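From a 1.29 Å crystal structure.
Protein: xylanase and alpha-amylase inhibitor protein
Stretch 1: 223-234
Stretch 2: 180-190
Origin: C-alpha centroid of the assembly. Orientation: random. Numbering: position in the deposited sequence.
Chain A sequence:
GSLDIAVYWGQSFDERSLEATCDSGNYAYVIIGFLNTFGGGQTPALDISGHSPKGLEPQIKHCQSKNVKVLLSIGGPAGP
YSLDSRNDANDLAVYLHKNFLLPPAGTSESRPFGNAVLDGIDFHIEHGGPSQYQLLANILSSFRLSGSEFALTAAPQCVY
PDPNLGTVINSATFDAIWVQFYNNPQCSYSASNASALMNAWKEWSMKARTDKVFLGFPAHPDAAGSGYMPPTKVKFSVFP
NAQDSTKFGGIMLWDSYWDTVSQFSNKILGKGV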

# COMPACT_ATOMS: atom_id res chain seq x y z
N ALA A 223 12.99 -8.42 6.79
CA ALA A 223 12.06 -7.86 5.81
C ALA A 223 12.48 -6.50 5.26
O ALA A 223 11.99 -6.08 4.22
CB ALA A 223 10.66 -7.77 6.40
N ALA A 224 13.37 -5.82 5.98
CA ALA A 224 13.87 -4.51 5.58
C ALA A 224 15.34 -4.41 5.96
O ALA A 224 15.81 -5.14 6.84
CB ALA A 224 13.07 -3.41 6.25
N GLY A 225 16.06 -3.50 5.31
CA GLY A 225 17.47 -3.25 5.62
C GLY A 225 17.70 -2.67 6.99
O GLY A 225 18.73 -2.92 7.62
N SER A 226 16.73 -1.88 7.45
CA SER A 226 16.77 -1.25 8.77
C SER A 226 15.37 -0.80 9.15
O SER A 226 14.47 -0.73 8.31
CB SER A 226 17.73 -0.06 8.77
OG SER A 226 17.29 0.96 7.89
N GLY A 227 15.19 -0.49 10.44
CA GLY A 227 13.94 0.06 10.95
C GLY A 227 13.03 -0.91 11.66
O GLY A 227 11.97 -0.52 12.14
N TYR A 228 13.41 -2.19 11.77
CA TYR A 228 12.56 -3.14 12.49
C TYR A 228 12.40 -2.72 13.94
O TYR A 228 13.34 -2.41 14.58
CB TYR A 228 13.14 -4.57 12.44
CG TYR A 228 12.32 -5.55 13.23
CD1 TYR A 228 11.10 -6.00 12.76
CD2 TYR A 228 12.74 -5.97 14.50
CE1 TYR A 228 10.33 -6.87 13.49
CE2 TYR A 228 11.96 -6.84 15.22
CZ TYR A 228 10.77 -7.28 14.72
OH TYR A 228 9.96 -8.10 15.42
N MET A 229 11.17 -2.73 14.36
CA MET A 229 10.79 -2.41 15.70
C MET A 229 9.88 -3.50 16.23
O MET A 229 8.88 -3.79 15.69
CB MET A 229 10.04 -1.07 15.69
CG MET A 229 9.74 -0.52 17.09
SD MET A 229 9.07 1.17 16.96
CE MET A 229 9.15 1.72 18.71
N PRO A 230 10.31 -4.15 17.31
CA PRO A 230 9.56 -5.26 17.85
C PRO A 230 8.10 -4.90 18.22
O PRO A 230 7.86 -3.81 18.63
CB PRO A 230 10.37 -5.57 19.16
CG PRO A 230 11.56 -5.24 18.89
CD PRO A 230 11.61 -4.06 17.98
N PRO A 231 7.18 -5.81 18.09
CA PRO A 231 5.80 -5.46 18.23
C PRO A 231 5.46 -4.97 19.66
O PRO A 231 4.63 -4.07 19.85
CB PRO A 231 5.06 -6.72 17.89
CG PRO A 231 6.04 -7.76 18.00
CD PRO A 231 7.33 -7.24 17.66
N THR A 232 6.16 -5.50 20.68
CA THR A 232 5.90 -4.97 22.04
C THR A 232 6.36 -3.53 22.16
O THR A 232 5.74 -2.78 22.92
CB THR A 232 6.63 -5.80 23.12
OG1 THR A 232 6.14 -7.15 23.09
CG2 THR A 232 6.22 -5.20 24.36
N LYS A 233 7.41 -3.11 21.47
CA LYS A 233 7.86 -1.78 21.48
C LYS A 233 6.88 -0.86 20.72
O LYS A 233 6.65 0.26 21.09
CB LYS A 233 9.25 -1.63 20.96
CG LYS A 233 10.31 -2.25 21.84
CD LYS A 233 11.73 -1.98 21.38
CE LYS A 233 12.75 -2.58 22.27
NZ LYS A 233 14.15 -2.29 21.84
N VAL A 234 6.36 -1.35 19.56
CA VAL A 234 5.38 -0.51 18.87
C VAL A 234 4.15 -0.26 19.78
O VAL A 234 3.72 0.88 19.90
CB VAL A 234 4.93 -1.25 17.56
CG1 VAL A 234 3.80 -0.43 16.88
CG2 VAL A 234 6.09 -1.43 16.56
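Stretch 2 (180-190) QFYNNPQCSYS

The contact turns on a residue with no side chain. Gly227 has phi/psi of 102/0, a conformation that by itself calls for glycine, and a CB there would point toward stretch 2 and lie 2.7 Å from the Tyr182 CA. Its absence lets the two backbones close to 4.2 Å between Gly227 CA and Tyr182 CA, while the Tyr189 O comes within 3.6 Å of the same Gly227 CA.

Stretch 2 passes this site without regular helix or strand, locally antiparallel to stretch 1: Ser226 CA lies 4.9 Å from Asn183 CA and Gly227 CA 4.2 Å from Tyr182 CA. Two hydrogen bonds fix the register beside the glycine. Asn183 N donates to Ser226 O at 2.9 Å and is nearly straight, at 172°; the Asn183 side chain then reaches back, so that Gly225 N donates to Asn183 OD1 at 2.7 Å. Asn183 thus grips the loop through both main chain and side chain, its backbone at 48/40. Ala224 CB packs nearby, 4.0 Å from Tyr182 CD1.

Around the glycine, water completes the polar pairing. Water 1 donates to Phe181 O at 2.7 Å and to Gly227 O at 2.8 Å, and accepts from Tyr189 N at 2.8 Å, so one water links two carbonyls, one from each stretch, and a main-chain NH of stretch 2. Water 4 likewise donates to both Tyr189 O and Tyr228 O.

Farther along, Tyr189 supplies the largest covered area. Its chi1 is t, and its ring receives the extended, all-t Met229: Met229 CG stands over one face, 4.0 Å from the ring centroid, and Met229 CE approaches Tyr189 CD1 at 3.6 Å. From the first helical turn, Lys233 extends so that its NZ donates to Tyr189 OH at 2.9 Å, tying the ring's polar end to the helix.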

# COMPACT_ATOMS: atom_id res chain seq x y z
N GLN A 180 6.39 4.66 5.18
CA GLN A 180 7.39 3.62 5.39
C GLN A 180 8.39 4.06 6.45
O GLN A 180 9.37 4.73 6.13
CB GLN A 180 8.11 3.29 4.10
CG GLN A 180 7.22 2.83 2.97
CD GLN A 180 8.04 2.59 1.72
OE1 GLN A 180 8.96 1.76 1.72
NE2 GLN A 180 7.72 3.30 0.65
N PHE A 181 8.14 3.68 7.70
CA PHE A 181 9.10 3.97 8.76
C PHE A 181 10.15 2.86 8.83
O PHE A 181 10.32 2.19 9.84
CB PHE A 181 8.38 4.18 10.10
CG PHE A 181 7.50 5.40 10.12
CD1 PHE A 181 8.05 6.67 10.14
CD2 PHE A 181 6.11 5.27 10.13
CE1 PHE A 181 7.23 7.80 10.17
CE2 PHE A 181 5.30 6.39 10.17
CZ PHE A 181 5.86 7.66 10.19
N TYR A 182 10.85 2.68 7.71
CA TYR A 182 11.91 1.68 7.62
C TYR A 182 12.77 2.00 6.41
O TYR A 182 12.43 2.88 5.61
CB TYR A 182 11.35 0.25 7.58
CG TYR A 182 10.24 0.00 6.59
CD1 TYR A 182 10.52 -0.46 5.31
CD2 TYR A 182 8.90 0.22 6.93
CE1 TYR A 182 9.50 -0.70 4.40
CE2 TYR A 182 7.88 -0.02 6.02
CZ TYR A 182 8.19 -0.47 4.76
OH TYR A 182 7.16 -0.69 3.86
N ASN A 183 13.90 1.30 6.29
CA ASN A 183 14.92 1.61 5.27
C ASN A 183 15.26 3.10 5.22
O ASN A 183 15.42 3.66 4.13
CB ASN A 183 14.48 1.13 3.89
CG ASN A 183 14.30 -0.36 3.83
OD1 ASN A 183 15.08 -1.11 4.42
ND2 ASN A 183 13.26 -0.81 3.14
N ASN A 184 15.34 3.72 6.39
CA ASN A 184 15.55 5.16 6.48
C ASN A 184 15.80 5.51 7.95
O ASN A 184 14.89 5.97 8.63
CB ASN A 184 14.30 5.88 5.97
CG ASN A 184 14.61 7.12 5.17
OD1 ASN A 184 15.66 7.74 5.33
ND2 ASN A 184 13.68 7.50 4.29
N PRO A 185 17.03 5.27 8.45
CA PRO A 185 17.30 5.45 9.89
C PRO A 185 16.94 6.83 10.44
O PRO A 185 16.55 6.95 11.61
CB PRO A 185 18.80 5.17 10.00
CG PRO A 185 19.06 4.20 8.91
CD PRO A 185 18.18 4.64 7.77
N GLN A 186 17.03 7.87 9.61
CA GLN A 186 16.73 9.23 10.05
C GLN A 186 15.28 9.46 10.50
O GLN A 186 15.01 10.40 11.23
CB GLN A 186 17.10 10.23 8.96
CG GLN A 186 16.22 10.18 7.72
CD GLN A 186 16.80 10.98 6.58
OE1 GLN A 186 17.27 12.10 6.77
NE2 GLN A 186 16.76 10.41 5.39
N CYS A 187 14.36 8.59 10.07
CA CYS A 187 12.94 8.75 10.43
C CYS A 187 12.29 7.46 10.91
O CYS A 187 11.06 7.39 11.02
CB CYS A 187 12.13 9.40 9.30
SG CYS A 187 12.46 8.80 7.62
N SER A 188 13.11 6.47 11.25
CA SER A 188 12.62 5.17 11.70
C SER A 188 13.16 4.83 13.08
O SER A 188 14.02 5.54 13.61
CB SER A 188 13.06 4.08 10.71
OG SER A 188 12.68 4.43 9.40
N TYR A 189 12.65 3.75 13.65
CA TYR A 189 13.23 3.22 14.87
C TYR A 189 14.69 2.84 14.62
O TYR A 189 14.98 2.19 13.70
CB TYR A 189 12.43 2.01 15.38
CG TYR A 189 12.87 1.55 16.75
CD1 TYR A 189 12.56 2.27 17.89
CD2 TYR A 189 13.59 0.39 16.91
CE1 TYR A 189 12.97 1.84 19.16
CE2 TYR A 189 13.97 -0.03 18.18
CZ TYR A 189 13.67 0.73 19.26
OH TYR A 189 14.04 0.28 20.51
N SER A 190 15.62 3.34 15.42
CA SER A 190 17.05 3.12 15.14
C SER A 190 17.91 3.29 16.35
O SER A 190 17.61 4.06 17.18
CB SER A 190 17.57 4.08 14.05
OG SER A 190 18.91 3.80 13.65
O HOH W 1 10.76 1.97 12.50
O HOH W 2 11.84 -3.36 3.05
O HOH W 3 15.31 2.42 8.92
O HOH W 4 15.53 -0.69 14.20